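Local coordinates for protein Mn transporter subunit (Synechocystis sp. PCC 6803, PDB 3UJP) that binds manganese(II) and probably serves as the solute-binding subunit that hands the ion to an ABC-type manganese transporter, at residues 37-42 / 59-64; 132-137 / 201-206; 181-186 / 294-299; 191-196 / 207-212. All coordinates share one frame; numbering follows the deposited sequence.

Interaction 1: 37-42 / 59-64; sequences TFTVLA and TRIGAE
Thr59 meets the backbone of Thr37 with two donors. Thr59 N lies 3.1 Å from Thr37 O, nearly in line with the carbonyl. Thr59 OG1 reaches Thr37 O at 3.0 Å, in the carbonyl plane and on a lone pair. Two hydrogen bonds thus hold one buried acceptor. The hydroxyl can do this because OG1 of Thr59 sits between its own backbone N and carbonyl carbon (chi1 63°). The same OG1 also lies against CA and CB of Phe38. The Phe38 ring itself leads away from the 59-64 segment and packs on Ile65 and Leu91. Further along, Thr39 turns its methyl to the 59-64 segment. Thr39 CG2 rests 3.4 Å from Ile61 N and also lies by Thr59 O. Ile61 CD1 is 4.0 Å from Thr39 CG2. Thr39 OG1 instead bonds to Leu274 N, and Thr37 OG1 to Glu92.

Phe38 is the N-cap residue of helix 39-49. The contact therefore joins the turn between strand 33-36 and that helix to the loop that leaves strand 54-57. These two strands are neighbours in a parallel four-stranded sheet, and Ser57 of strand 54-57 touches Thr39 and Ala42.

Interaction 2: 132-137 / 201-206; sequences AWMSPR and SYLARD
Ser135 donates a hydrogen bond to Asp206: Ser135 OG lies 2.7 Å from Asp206 OD2 and meets it from above the carboxylate plane. OG of Ser135 stands anti to the backbone N (chi1 177°), which turns it toward the 201-206 helix. Ser135 is at the N-cap position of helix 136-153, but its side chain makes no capping bond.

The Asp206 carboxylate has further partners. Arg137 NE forms a long salt bridge to Asp206 OD2, at 3.8 Å. OD2 lies near the guanidinium plane, at its edge, and the guanidinium and carboxylate planes are 61° apart. Within its own helix, Arg205 NH1 makes a weak bond to Asp206 OD1 at 3.5 Å. Arg137, Arg205 and Asp206 form a loose salt-bridge network, which would be consistent with an ionised Asp206. Arg137 NE also has a weak, long pairing with Asp176.

Tyr202 OH is satisfied by Asn129 O and Ile117 N. Its ring receives Ala132 CA over one face, a CH-pi contact 3.7 Å from the ring centroid. Ala132 CB lies 3.9 Å from Tyr202 CE2. Beside this, Met134 CB packs on Leu203 CB at 4.3 Å.

Ala132 to Ser135 form a type I beta turn, just after the manganese ligand His131. The turn leads into helix 136-153, with Pro136 against helix 158-183 and Met134 against helix 284-296.

Interaction 3: 181-186 / 294-299; sequences ADLEQV and VITNGL. With ZN (zinc ion), chain N.
Asp182 meets Thr296 through its backbone. Thr296 OG1 donates to Asp182 O, modelled at 2.5 Å, a length that is doubtful at this resolution. With OG1 anti to the carbonyl carbon (chi1 -80°), it faces Asp182 O. The methyl CG2 of Thr296 lies near the same oxygen. The side chains of Asp182 and Thr296 cross at about a right angle.

Next, Leu183 sends CD2 into the contact. Leu183 CD2 sits 3.9 Å from Ile295 CG2 and also touches Thr296 OG1. Glu184 points away from the 294-299 segment. Glu184 OE1 binds a zinc ion at 2.4 Å, and Glu184 OE2 is farther from the zinc, at 2.7 Å. Glu277 of one neighbouring subunit and Asp104 of another lie close to Glu184 OE2. This zinc is distinct from the manganese site. Gln185 makes a slight contact, Gln185 OE1 to Thr296 CG2 at 4.1 Å. At Val186, CG2 lies 4.1 Å from Leu299 CD1.

The buried side of the contact is shared with other parts of the fold. Leu183 and Leu299 both touch Met209, and Ile295 touches Leu269 of strand 264-269. The contact joins the C-terminal part of the long helix 158-183, and the loop after it, to the C-terminal end of helix 284-296 and the residues that follow.

Interaction 4: 191-196 / 207-212; sequences RFLVSC and YGMEEI
Arg191 O and Glu210 N begin a run of four backbone hydrogen bonds between the two segments. Glu210 N donates to Arg191 O at 2.7 Å. Leu193 N then donates to Glu210 O at 2.8 Å, and Leu193 O accepts from Ile212 N. Ser195 N to Ile212 O ends the run at 3.1 Å. CA-H...O contacts fill in between, the shortest being Val194 CA to Ile212 O at 3.1 Å.

The strands run parallel, with their axes 22° apart. With helix 201-206 between them in the chain they make a beta-alpha-beta unit. Val194 also bonds through its backbone to Phe244 of strand 242-246. Cys196 follows strand 192-195 and is disulfide-bonded to Cys245 of strand 242-246.

Apolar packing differs on the two faces. On the face of Phe192, Val194, Glu210 and Ile212, the Phe192 and Glu210 side chains cross obliquely. Phe192 CD2 is 3.3 Å from Glu210 CB. Val194 CB and Ile212 CB are 4.3 Å apart. The other face carries Leu193 and Glu211. Just before the strands, Arg191 and Met209 cross at about a right angle, with Arg191 CG 3.7 Å from Met209 CE. Met209 bends at chi3 (82°), which sets this CE.

Polar side chains mostly find partners outside the pair. Arg191 NE bonds to Val186 O, Ser195 OG to Glu197 O, Tyr207 OH to Asp176, and Glu211 to Ser201.

Interactions 2, 3 and 4 form one connected region, and interaction 1 joins it through interaction 2. There Phe38 CZ packs on Trp133 CZ3 at 3.7 Å, although the two centres are 19 Å apart. Helix 201-206 of interaction 2 runs on into strand 210-213 of interaction 4, with Ala204 O and Met209 N 2.8 Å apart. Interactions 3 and 4 meet where Leu183 CD1 packs on Tyr207 CD2, and their centres are 11 Å apart. Manganese is held by His66, His131, Glu197 and Asp272. The side chains of Phe38 and Met134 each lie about 8 Å from a bound manganese, and that of Ser195 about 10 Å.

Interaction 1: 37-42 / 59-64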
loop_
_atom_site.group_PDB
_atom_site.type_symbol
_atom_site.label_atom_id
_atom_site.label_comp_id
_atom_site.label_asym_id
_atom_site.label_seq_id
_atom_site.Cartn_x
_atom_site.Cartn_y
_atom_site.Cartn_z
ATOM N N THR A 37 4.394 -8.077 15.123
ATOM C CA THR A 37 3.704 -9.198 15.713
ATOM C C THR A 37 2.194 -9.053 15.687
ATOM O O THR A 37 1.493 -9.896 15.103
ATOM C CB THR A 37 4.210 -9.440 17.118
ATOM O OG1 THR A 37 4.233 -8.203 17.842
ATOM C CG2 THR A 37 5.614 -9.962 17.022
ATOM N N PHE A 38 1.685 -7.994 16.306
ATOM C CA PHE A 38 0.244 -7.755 16.302
ATOM C C PHE A 38 -0.184 -6.387 15.795
ATOM O O PHE A 38 0.617 -5.457 15.708
ATOM C CB PHE A 38 -0.378 -8.035 17.669
ATOM C CG PHE A 38 0.094 -7.134 18.763
ATOM C CD1 PHE A 38 -0.790 -6.280 19.396
ATOM C CD2 PHE A 38 1.400 -7.168 19.183
ATOM C CE1 PHE A 38 -0.371 -5.478 20.401
ATOM C CE2 PHE A 38 1.823 -6.362 20.187
ATOM C CZ PHE A 38 0.938 -5.520 20.803
ATOM N N THR A 39 -1.468 -6.302 15.470
ATOM C CA THR A 39 -2.100 -5.115 14.911
ATOM C C THR A 39 -1.932 -3.807 15.681
ATOM O O THR A 39 -1.979 -2.737 15.079
ATOM C CB THR A 39 -3.584 -5.316 14.856
ATOM O OG1 THR A 39 -4.074 -5.378 16.202
ATOM C CG2 THR A 39 -3.915 -6.600 14.122
ATOM N N VAL A 40 -1.809 -3.853 17.005
ATOM C CA VAL A 40 -1.628 -2.592 17.711
ATOM C C VAL A 40 -0.268 -2.053 17.337
ATOM O O VAL A 40 -0.152 -0.928 16.874
ATOM C CB VAL A 40 -1.711 -2.720 19.204
ATOM C CG1 VAL A 40 -1.533 -1.363 19.815
ATOM C CG2 VAL A 40 -3.053 -3.308 19.605
ATOM N N LEU A 41 0.770 -2.862 17.511
ATOM C CA LEU A 41 2.082 -2.438 17.058
ATOM C C LEU A 41 2.042 -2.016 15.590
ATOM O O LEU A 41 2.781 -1.121 15.177
ATOM C CB LEU A 41 3.114 -3.535 17.254
ATOM C CG LEU A 41 3.639 -3.721 18.663
ATOM C CD1 LEU A 41 4.980 -4.427 18.625
ATOM C CD2 LEU A 41 3.753 -2.373 19.337
ATOM N N ALA A 42 1.192 -2.648 14.790
ATOM C CA ALA A 42 1.198 -2.340 13.358
ATOM C C ALA A 42 0.777 -0.891 13.074
ATOM O O ALA A 42 1.364 -0.234 12.213
ATOM C CB ALA A 42 0.358 -3.351 12.556
ATOM N N THR A 59 -0.274 -11.346 13.033
ATOM C CA THR A 59 -1.608 -11.712 13.498
ATOM C C THR A 59 -2.618 -10.758 12.885
ATOM O O THR A 59 -2.417 -9.547 12.910
ATOM C CB THR A 59 -1.689 -11.537 14.990
ATOM O OG1 THR A 59 -1.491 -10.156 15.281
ATOM C CG2 THR A 59 -0.607 -12.326 15.691
ATOM N N ARG A 60 -3.711 -11.281 12.346
ATOM C CA ARG A 60 -4.581 -10.418 11.553
ATOM C C ARG A 60 -5.955 -10.118 12.163
ATOM O O ARG A 60 -6.980 -10.664 11.747
ATOM C CB ARG A 60 -4.662 -10.906 10.107
ATOM C CG ARG A 60 -3.271 -11.142 9.515
ATOM C CD ARG A 60 -3.283 -11.150 8.003
ATOM N NE ARG A 60 -1.926 -11.192 7.469
ATOM C CZ ARG A 60 -1.628 -11.076 6.175
ATOM N NH1 ARG A 60 -0.362 -11.123 5.777
ATOM N NH2 ARG A 60 -2.593 -10.909 5.275
ATOM N N ILE A 61 -5.919 -9.206 13.140
ATOM C CA ILE A 61 -7.065 -8.628 13.875
ATOM C C ILE A 61 -7.533 -9.572 14.943
ATOM O O ILE A 61 -7.125 -10.721 14.960
ATOM C CB ILE A 61 -8.267 -8.249 13.007
ATOM C CG1 ILE A 61 -8.651 -6.791 13.234
ATOM C CG2 ILE A 61 -9.455 -9.159 13.324
ATOM C CD1 ILE A 61 -7.611 -5.818 12.749
ATOM N N GLY A 62 -8.398 -9.065 15.816
ATOM C CA GLY A 62 -8.882 -9.734 17.017
ATOM C C GLY A 62 -8.348 -11.086 17.465
ATOM O O GLY A 62 -9.084 -11.858 18.093
ATOM N N ALA A 63 -7.079 -11.370 17.196
ATOM C CA ALA A 63 -6.568 -12.715 17.381
ATOM C C ALA A 63 -5.686 -12.774 18.597
ATOM O O ALA A 63 -4.908 -11.864 18.843
ATOM C CB ALA A 63 -5.796 -13.169 16.139
ATOM N N GLU A 64 -5.822 -13.848 19.359
ATOM C CA GLU A 64 -5.031 -14.021 20.566
ATOM C C GLU A 64 -3.547 -13.942 20.217
ATOM O O GLU A 64 -3.011 -14.838 19.588
ATOM C CB GLU A 64 -5.398 -15.327 21.285
ATOM C CG GLU A 64 -4.218 -16.059 21.928
ATOM C CD GLU A 64 -3.773 -15.427 23.234
ATOM O OE1 GLU A 64 -3.052 -16.092 24.021
ATOM O OE2 GLU A 64 -4.156 -14.267 23.473
#

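Interaction 2: 132-137 / 201-206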
loop_
_atom_site.group_PDB
_atom_site.type_symbol
_atom_site.label_atom_id
_atom_site.label_comp_id
_atom_site.label_asym_id
_atom_site.label_seq_id
_atom_site.Cartn_x
_atom_site.Cartn_y
_atom_site.Cartn_z
ATOM N N ALA A 132 2.253 -2.916 28.104
ATOM C CA ALA A 132 2.842 -1.633 28.470
ATOM C C ALA A 132 2.350 -0.515 27.556
ATOM O O ALA A 132 2.134 0.611 28.002
ATOM C CB ALA A 132 4.360 -1.717 28.436
ATOM N N TRP A 133 2.176 -0.833 26.277
ATOM C CA TRP A 133 1.716 0.151 25.305
ATOM C C TRP A 133 0.465 0.864 25.780
ATOM O O TRP A 133 0.161 1.933 25.288
ATOM C CB TRP A 133 1.466 -0.496 23.938
ATOM C CG TRP A 133 0.376 -1.471 23.986
ATOM C CD1 TRP A 133 -0.934 -1.204 23.894
ATOM C CD2 TRP A 133 0.492 -2.889 24.166
ATOM N NE1 TRP A 133 -1.668 -2.367 23.998
ATOM C CE2 TRP A 133 -0.812 -3.416 24.167
ATOM C CE3 TRP A 133 1.568 -3.758 24.315
ATOM C CZ2 TRP A 133 -1.079 -4.771 24.319
ATOM C CZ3 TRP A 133 1.308 -5.111 24.451
ATOM C CH2 TRP A 133 -0.010 -5.606 24.450
ATOM N N MET A 134 -0.253 0.273 26.732
ATOM C CA MET A 134 -1.478 0.853 27.277
ATOM C C MET A 134 -1.191 2.052 28.159
ATOM O O MET A 134 -2.095 2.618 28.771
ATOM C CB MET A 134 -2.209 -0.177 28.126
ATOM C CG MET A 134 -2.791 -1.265 27.319
ATOM S SD MET A 134 -3.843 -0.534 26.072
ATOM C CE MET A 134 -5.332 -0.396 27.061
ATOM N N SER A 135 0.074 2.424 28.256
ATOM C CA SER A 135 0.443 3.581 29.036
ATOM C C SER A 135 1.117 4.591 28.109
ATOM O O SER A 135 2.271 4.377 27.714
ATOM C CB SER A 135 1.374 3.148 30.177
ATOM O OG SER A 135 1.835 4.257 30.952
ATOM N N PRO A 136 0.394 5.681 27.749
ATOM C CA PRO A 136 0.845 6.720 26.805
ATOM C C PRO A 136 2.197 7.261 27.184
ATOM O O PRO A 136 3.009 7.450 26.296
ATOM C CB PRO A 136 -0.195 7.817 26.950
ATOM C CG PRO A 136 -1.416 7.125 27.411
ATOM C CD PRO A 136 -0.935 5.994 28.302
ATOM N N ARG A 137 2.448 7.496 28.469
ATOM C CA ARG A 137 3.815 7.780 28.910
ATOM C C ARG A 137 4.771 6.743 28.298
ATOM O O ARG A 137 5.786 7.097 27.697
ATOM C CB ARG A 137 3.919 7.826 30.448
ATOM C CG ARG A 137 2.652 8.403 31.145
ATOM C CD ARG A 137 2.911 9.476 32.245
ATOM N NE ARG A 137 1.651 9.959 32.839
ATOM C CZ ARG A 137 1.351 11.234 33.115
ATOM N NH1 ARG A 137 0.164 11.520 33.643
ATOM N NH2 ARG A 137 2.215 12.221 32.870
ATOM N N SER A 201 -2.761 -3.130 33.664
ATOM C CA SER A 201 -2.020 -2.705 34.848
ATOM C C SER A 201 -1.236 -1.384 34.695
ATOM O O SER A 201 -1.088 -0.649 35.666
ATOM C CB SER A 201 -1.096 -3.825 35.342
ATOM O OG SER A 201 -1.752 -4.659 36.275
ATOM N N TYR A 202 -0.721 -1.076 33.503
ATOM C CA TYR A 202 0.021 0.181 33.332
ATOM C C TYR A 202 -0.934 1.351 33.277
ATOM O O TYR A 202 -0.751 2.357 33.968
ATOM C CB TYR A 202 0.886 0.179 32.077
ATOM C CG TYR A 202 2.020 -0.809 32.143
ATOM C CD1 TYR A 202 3.268 -0.433 32.608
ATOM C CD2 TYR A 202 1.839 -2.124 31.744
ATOM C CE1 TYR A 202 4.308 -1.342 32.666
ATOM C CE2 TYR A 202 2.859 -3.029 31.806
ATOM C CZ TYR A 202 4.094 -2.641 32.268
ATOM O OH TYR A 202 5.113 -3.560 32.315
ATOM N N LEU A 203 -1.957 1.202 32.443
ATOM C CA LEU A 203 -3.029 2.172 32.343
ATOM C C LEU A 203 -3.573 2.576 33.703
ATOM O O LEU A 203 -3.865 3.737 33.928
ATOM C CB LEU A 203 -4.170 1.593 31.531
ATOM C CG LEU A 203 -5.153 2.721 31.297
ATOM C CD1 LEU A 203 -4.382 3.771 30.549
ATOM C CD2 LEU A 203 -6.311 2.253 30.493
ATOM N N ALA A 204 -3.729 1.603 34.598
ATOM C CA ALA A 204 -4.264 1.855 35.933
ATOM C C ALA A 204 -3.223 2.453 36.854
ATOM O O ALA A 204 -3.560 3.235 37.728
ATOM C CB ALA A 204 -4.848 0.604 36.536
ATOM N N ARG A 205 -1.961 2.094 36.691
ATOM C CA ARG A 205 -0.929 2.780 37.467
ATOM C C ARG A 205 -0.917 4.281 37.118
ATOM O O ARG A 205 -0.788 5.138 37.994
ATOM C CB ARG A 205 0.452 2.161 37.232
ATOM C CG ARG A 205 1.554 2.839 37.996
ATOM C CD ARG A 205 2.568 3.428 37.048
ATOM N NE ARG A 205 3.707 2.536 36.853
ATOM C CZ ARG A 205 4.282 2.288 35.675
ATOM N NH1 ARG A 205 3.818 2.853 34.561
ATOM N NH2 ARG A 205 5.319 1.459 35.602
ATOM N N ASP A 206 -1.097 4.589 35.835
ATOM C CA ASP A 206 -0.950 5.948 35.321
ATOM C C ASP A 206 -2.046 6.865 35.806
ATOM O O ASP A 206 -1.816 8.039 36.026
ATOM C CB ASP A 206 -0.953 5.949 33.786
ATOM C CG ASP A 206 0.440 5.819 33.178
ATOM O OD1 ASP A 206 1.307 5.142 33.766
ATOM O OD2 ASP A 206 0.657 6.395 32.091
#

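Interaction 3: 181-186 / 294-299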
loop_
_atom_site.group_PDB
_atom_site.type_symbol
_atom_site.label_atom_id
_atom_site.label_comp_id
_atom_site.label_asym_id
_atom_site.label_seq_id
_atom_site.Cartn_x
_atom_site.Cartn_y
_atom_site.Cartn_z
ATOM N N ALA A 181 -7.646 13.139 32.344
ATOM C CA ALA A 181 -8.750 14.067 32.574
ATOM C C ALA A 181 -10.118 13.368 32.543
ATOM O O ALA A 181 -11.127 13.932 32.978
ATOM C CB ALA A 181 -8.700 15.199 31.543
ATOM N N ASP A 182 -10.134 12.134 32.039
ATOM C CA ASP A 182 -11.363 11.357 31.867
ATOM C C ASP A 182 -11.627 10.395 33.031
ATOM O O ASP A 182 -12.769 10.098 33.367
ATOM C CB ASP A 182 -11.282 10.551 30.571
ATOM C CG ASP A 182 -12.396 10.891 29.588
ATOM O OD1 ASP A 182 -13.584 10.597 29.876
ATOM O OD2 ASP A 182 -12.073 11.430 28.506
ATOM N N LEU A 183 -10.557 9.897 33.632
ATOM C CA LEU A 183 -10.654 8.911 34.698
ATOM C C LEU A 183 -10.643 9.605 36.059
ATOM O O LEU A 183 -10.985 8.992 37.079
ATOM C CB LEU A 183 -9.479 7.931 34.600
ATOM C CG LEU A 183 -9.347 7.071 33.340
ATOM C CD1 LEU A 183 -7.915 6.610 33.138
ATOM C CD2 LEU A 183 -10.286 5.883 33.406
ATOM N N GLU A 184 -10.229 10.877 36.066
ATOM C CA GLU A 184 -10.207 11.677 37.292
ATOM C C GLU A 184 -11.634 11.973 37.762
ATOM O O GLU A 184 -11.873 12.214 38.944
ATOM C CB GLU A 184 -9.358 12.959 37.127
ATOM C CG GLU A 184 -10.092 14.216 36.634
ATOM C CD GLU A 184 -9.127 15.335 36.188
ATOM O OE1 GLU A 184 -8.190 15.069 35.414
ATOM O OE2 GLU A 184 -9.307 16.500 36.595
ATOM N N GLN A 185 -12.577 11.912 36.830
ATOM C CA GLN A 185 -13.994 12.072 37.150
ATOM C C GLN A 185 -14.477 11.108 38.230
ATOM O O GLN A 185 -14.733 11.519 39.354
ATOM C CB GLN A 185 -14.854 11.951 35.895
ATOM C CG GLN A 185 -14.583 13.071 34.869
ATOM C CD GLN A 185 -15.456 12.981 33.607
ATOM O OE1 GLN A 185 -16.618 12.558 33.659
ATOM N NE2 GLN A 185 -14.887 13.378 32.462
ATOM N N VAL A 186 -14.618 9.833 37.888
ATOM C CA VAL A 186 -14.897 8.797 38.879
ATOM C C VAL A 186 -14.010 8.977 40.143
ATOM O O VAL A 186 -12.792 9.121 40.038
ATOM C CB VAL A 186 -14.762 7.376 38.229
ATOM C CG1 VAL A 186 -13.868 7.430 36.990
ATOM C CG2 VAL A 186 -14.269 6.336 39.231
ATOM N N VAL A 294 -15.162 4.438 27.737
ATOM C CA VAL A 294 -16.186 3.453 28.133
ATOM C C VAL A 294 -15.984 2.904 29.546
ATOM O O VAL A 294 -16.895 2.298 30.126
ATOM C CB VAL A 294 -16.378 2.300 27.115
ATOM C CG1 VAL A 294 -16.365 2.846 25.699
ATOM C CG2 VAL A 294 -15.316 1.244 27.278
ATOM N N ILE A 295 -14.791 3.126 30.092
ATOM C CA ILE A 295 -14.502 2.803 31.489
ATOM C C ILE A 295 -15.118 3.863 32.384
ATOM O O ILE A 295 -15.917 3.557 33.274
ATOM C CB ILE A 295 -12.995 2.756 31.755
ATOM C CG1 ILE A 295 -12.398 1.435 31.269
ATOM C CG2 ILE A 295 -12.726 2.893 33.227
ATOM C CD1 ILE A 295 -10.903 1.315 31.510
ATOM N N THR A 296 -14.744 5.117 32.130
ATOM C CA THR A 296 -15.237 6.244 32.907
ATOM C C THR A 296 -16.746 6.221 33.115
ATOM O O THR A 296 -17.198 6.143 34.246
ATOM C CB THR A 296 -14.786 7.573 32.316
ATOM O OG1 THR A 296 -13.435 7.821 32.725
ATOM C CG2 THR A 296 -15.658 8.703 32.806
ATOM N N ASN A 297 -17.503 6.288 32.025
ATOM C CA ASN A 297 -18.959 6.271 32.103
ATOM C C ASN A 297 -19.496 4.922 32.571
ATOM O O ASN A 297 -20.683 4.783 32.863
ATOM C CB ASN A 297 -19.572 6.642 30.750
ATOM C CG ASN A 297 -19.848 5.430 29.883
ATOM O OD1 ASN A 297 -19.129 5.165 28.919
ATOM N ND2 ASN A 297 -20.894 4.686 30.223
ATOM N N GLY A 298 -18.612 3.931 32.637
ATOM C CA GLY A 298 -18.993 2.598 33.067
ATOM C C GLY A 298 -19.237 2.519 34.561
ATOM O O GLY A 298 -20.234 1.954 35.008
ATOM N N LEU A 299 -18.319 3.089 35.337
ATOM C CA LEU A 299 -18.436 3.084 36.790
ATOM C C LEU A 299 -19.174 4.321 37.287
ATOM O O LEU A 299 -19.077 4.685 38.459
ATOM C CB LEU A 299 -17.052 3.000 37.437
ATOM C CG LEU A 299 -15.954 2.332 36.608
ATOM C CD1 LEU A 299 -14.638 3.081 36.753
ATOM C CD2 LEU A 299 -15.793 0.872 37.006
HETATM ZN ZN ZN N . -6.695 16.800 36.088
#

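Interaction 4: 191-196 / 207-212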
loop_
_atom_site.group_PDB
_atom_site.type_symbol
_atom_site.label_atom_id
_atom_site.label_comp_id
_atom_site.label_asym_id
_atom_site.label_seq_id
_atom_site.Cartn_x
_atom_site.Cartn_y
_atom_site.Cartn_z
ATOM N N ARG A 191 -12.582 3.768 41.913
ATOM C CA ARG A 191 -11.765 3.686 40.709
ATOM C C ARG A 191 -11.257 2.266 40.459
ATOM O O ARG A 191 -10.053 2.005 40.468
ATOM C CB ARG A 191 -10.626 4.711 40.742
ATOM C CG ARG A 191 -10.673 5.704 39.569
ATOM C CD ARG A 191 -9.733 6.893 39.746
ATOM N NE ARG A 191 -10.437 8.055 40.273
ATOM C CZ ARG A 191 -9.846 9.164 40.699
ATOM N NH1 ARG A 191 -8.528 9.270 40.669
ATOM N NH2 ARG A 191 -10.574 10.169 41.165
ATOM N N PHE A 192 -12.196 1.354 40.214
ATOM C CA PHE A 192 -11.888 -0.069 40.076
ATOM C C PHE A 192 -12.117 -0.578 38.658
ATOM O O PHE A 192 -13.218 -0.486 38.099
ATOM C CB PHE A 192 -12.680 -0.910 41.090
ATOM C CG PHE A 192 -12.382 -0.561 42.528
ATOM C CD1 PHE A 192 -13.294 0.156 43.286
ATOM C CD2 PHE A 192 -11.176 -0.925 43.111
ATOM C CE1 PHE A 192 -13.018 0.499 44.603
ATOM C CE2 PHE A 192 -10.892 -0.588 44.429
ATOM C CZ PHE A 192 -11.815 0.130 45.175
ATOM N N LEU A 193 -11.054 -1.135 38.093
ATOM C CA LEU A 193 -11.036 -1.575 36.704
ATOM C C LEU A 193 -11.046 -3.103 36.644
ATOM O O LEU A 193 -10.016 -3.763 36.810
ATOM C CB LEU A 193 -9.794 -1.020 35.999
ATOM C CG LEU A 193 -9.823 -0.875 34.491
ATOM C CD1 LEU A 193 -8.404 -0.946 33.979
ATOM C CD2 LEU A 193 -10.695 -1.944 33.837
ATOM N N VAL A 194 -12.223 -3.655 36.393
ATOM C CA VAL A 194 -12.377 -5.094 36.247
ATOM C C VAL A 194 -12.434 -5.557 34.779
ATOM O O VAL A 194 -13.317 -5.165 34.007
ATOM C CB VAL A 194 -13.582 -5.600 37.051
ATOM C CG1 VAL A 194 -14.712 -4.595 36.983
ATOM C CG2 VAL A 194 -14.008 -6.982 36.564
ATOM N N SER A 195 -11.459 -6.398 34.436
ATOM C CA SER A 195 -11.224 -6.923 33.094
ATOM C C SER A 195 -11.054 -8.434 33.244
ATOM O O SER A 195 -11.171 -8.952 34.356
ATOM C CB SER A 195 -9.954 -6.304 32.513
ATOM O OG SER A 195 -8.843 -6.459 33.386
ATOM N N CYS A 196 -10.788 -9.129 32.135
ATOM C CA CYS A 196 -10.513 -10.574 32.134
ATOM C C CYS A 196 -9.010 -10.865 32.262
ATOM O O CYS A 196 -8.594 -11.741 33.012
ATOM C CB CYS A 196 -11.026 -11.200 30.844
ATOM S SG CYS A 196 -12.809 -11.085 30.519
ATOM N N TYR A 207 -3.246 6.328 35.942
ATOM C CA TYR A 207 -4.396 7.143 36.288
ATOM C C TYR A 207 -5.004 6.696 37.591
ATOM O O TYR A 207 -6.203 6.873 37.824
ATOM C CB TYR A 207 -5.414 7.112 35.155
ATOM C CG TYR A 207 -4.752 7.482 33.860
ATOM C CD1 TYR A 207 -4.081 8.697 33.728
ATOM C CD2 TYR A 207 -4.735 6.608 32.782
ATOM C CE1 TYR A 207 -3.436 9.050 32.538
ATOM C CE2 TYR A 207 -4.093 6.953 31.583
ATOM C CZ TYR A 207 -3.449 8.172 31.470
ATOM O OH TYR A 207 -2.816 8.495 30.284
ATOM N N GLY A 208 -4.154 6.109 38.434
ATOM C CA GLY A 208 -4.507 5.731 39.792
ATOM C C GLY A 208 -5.798 4.951 39.928
ATOM O O GLY A 208 -6.721 5.372 40.635
ATOM N N MET A 209 -5.862 3.806 39.257
ATOM C CA MET A 209 -6.996 2.905 39.402
ATOM C C MET A 209 -6.586 1.621 40.137
ATOM O O MET A 209 -5.404 1.251 40.175
ATOM C CB MET A 209 -7.599 2.568 38.038
ATOM C CG MET A 209 -8.100 3.774 37.260
ATOM S SD MET A 209 -9.284 3.342 35.964
ATOM C CE MET A 209 -10.815 3.191 36.892
ATOM N N GLU A 210 -7.561 0.956 40.746
ATOM C CA GLU A 210 -7.306 -0.336 41.352
ATOM C C GLU A 210 -7.835 -1.380 40.375
ATOM O O GLU A 210 -9.010 -1.354 39.990
ATOM C CB GLU A 210 -7.947 -0.448 42.748
ATOM C CG GLU A 210 -7.526 -1.680 43.603
ATOM C CD GLU A 210 -6.040 -1.687 44.071
ATOM O OE1 GLU A 210 -5.520 -2.799 44.399
ATOM O OE2 GLU A 210 -5.398 -0.600 44.125
ATOM N N GLU A 211 -6.937 -2.269 39.955
ATOM C CA GLU A 211 -7.238 -3.289 38.960
ATOM C C GLU A 211 -7.823 -4.543 39.608
ATOM O O GLU A 211 -7.428 -4.947 40.703
ATOM C CB GLU A 211 -5.975 -3.652 38.165
ATOM C CG GLU A 211 -6.262 -4.360 36.839
ATOM C CD GLU A 211 -4.997 -4.790 36.109
ATOM O OE1 GLU A 211 -5.042 -4.883 34.853
ATOM O OE2 GLU A 211 -3.977 -5.042 36.799
ATOM N N ILE A 212 -8.785 -5.143 38.931
ATOM C CA ILE A 212 -9.282 -6.447 39.333
ATOM C C ILE A 212 -9.408 -7.318 38.081
ATOM O O ILE A 212 -10.228 -7.041 37.196
ATOM C CB ILE A 212 -10.635 -6.351 40.062
ATOM C CG1 ILE A 212 -10.596 -5.290 41.150
ATOM C CG2 ILE A 212 -10.979 -7.664 40.718
ATOM C CD1 ILE A 212 -11.898 -5.195 41.888
#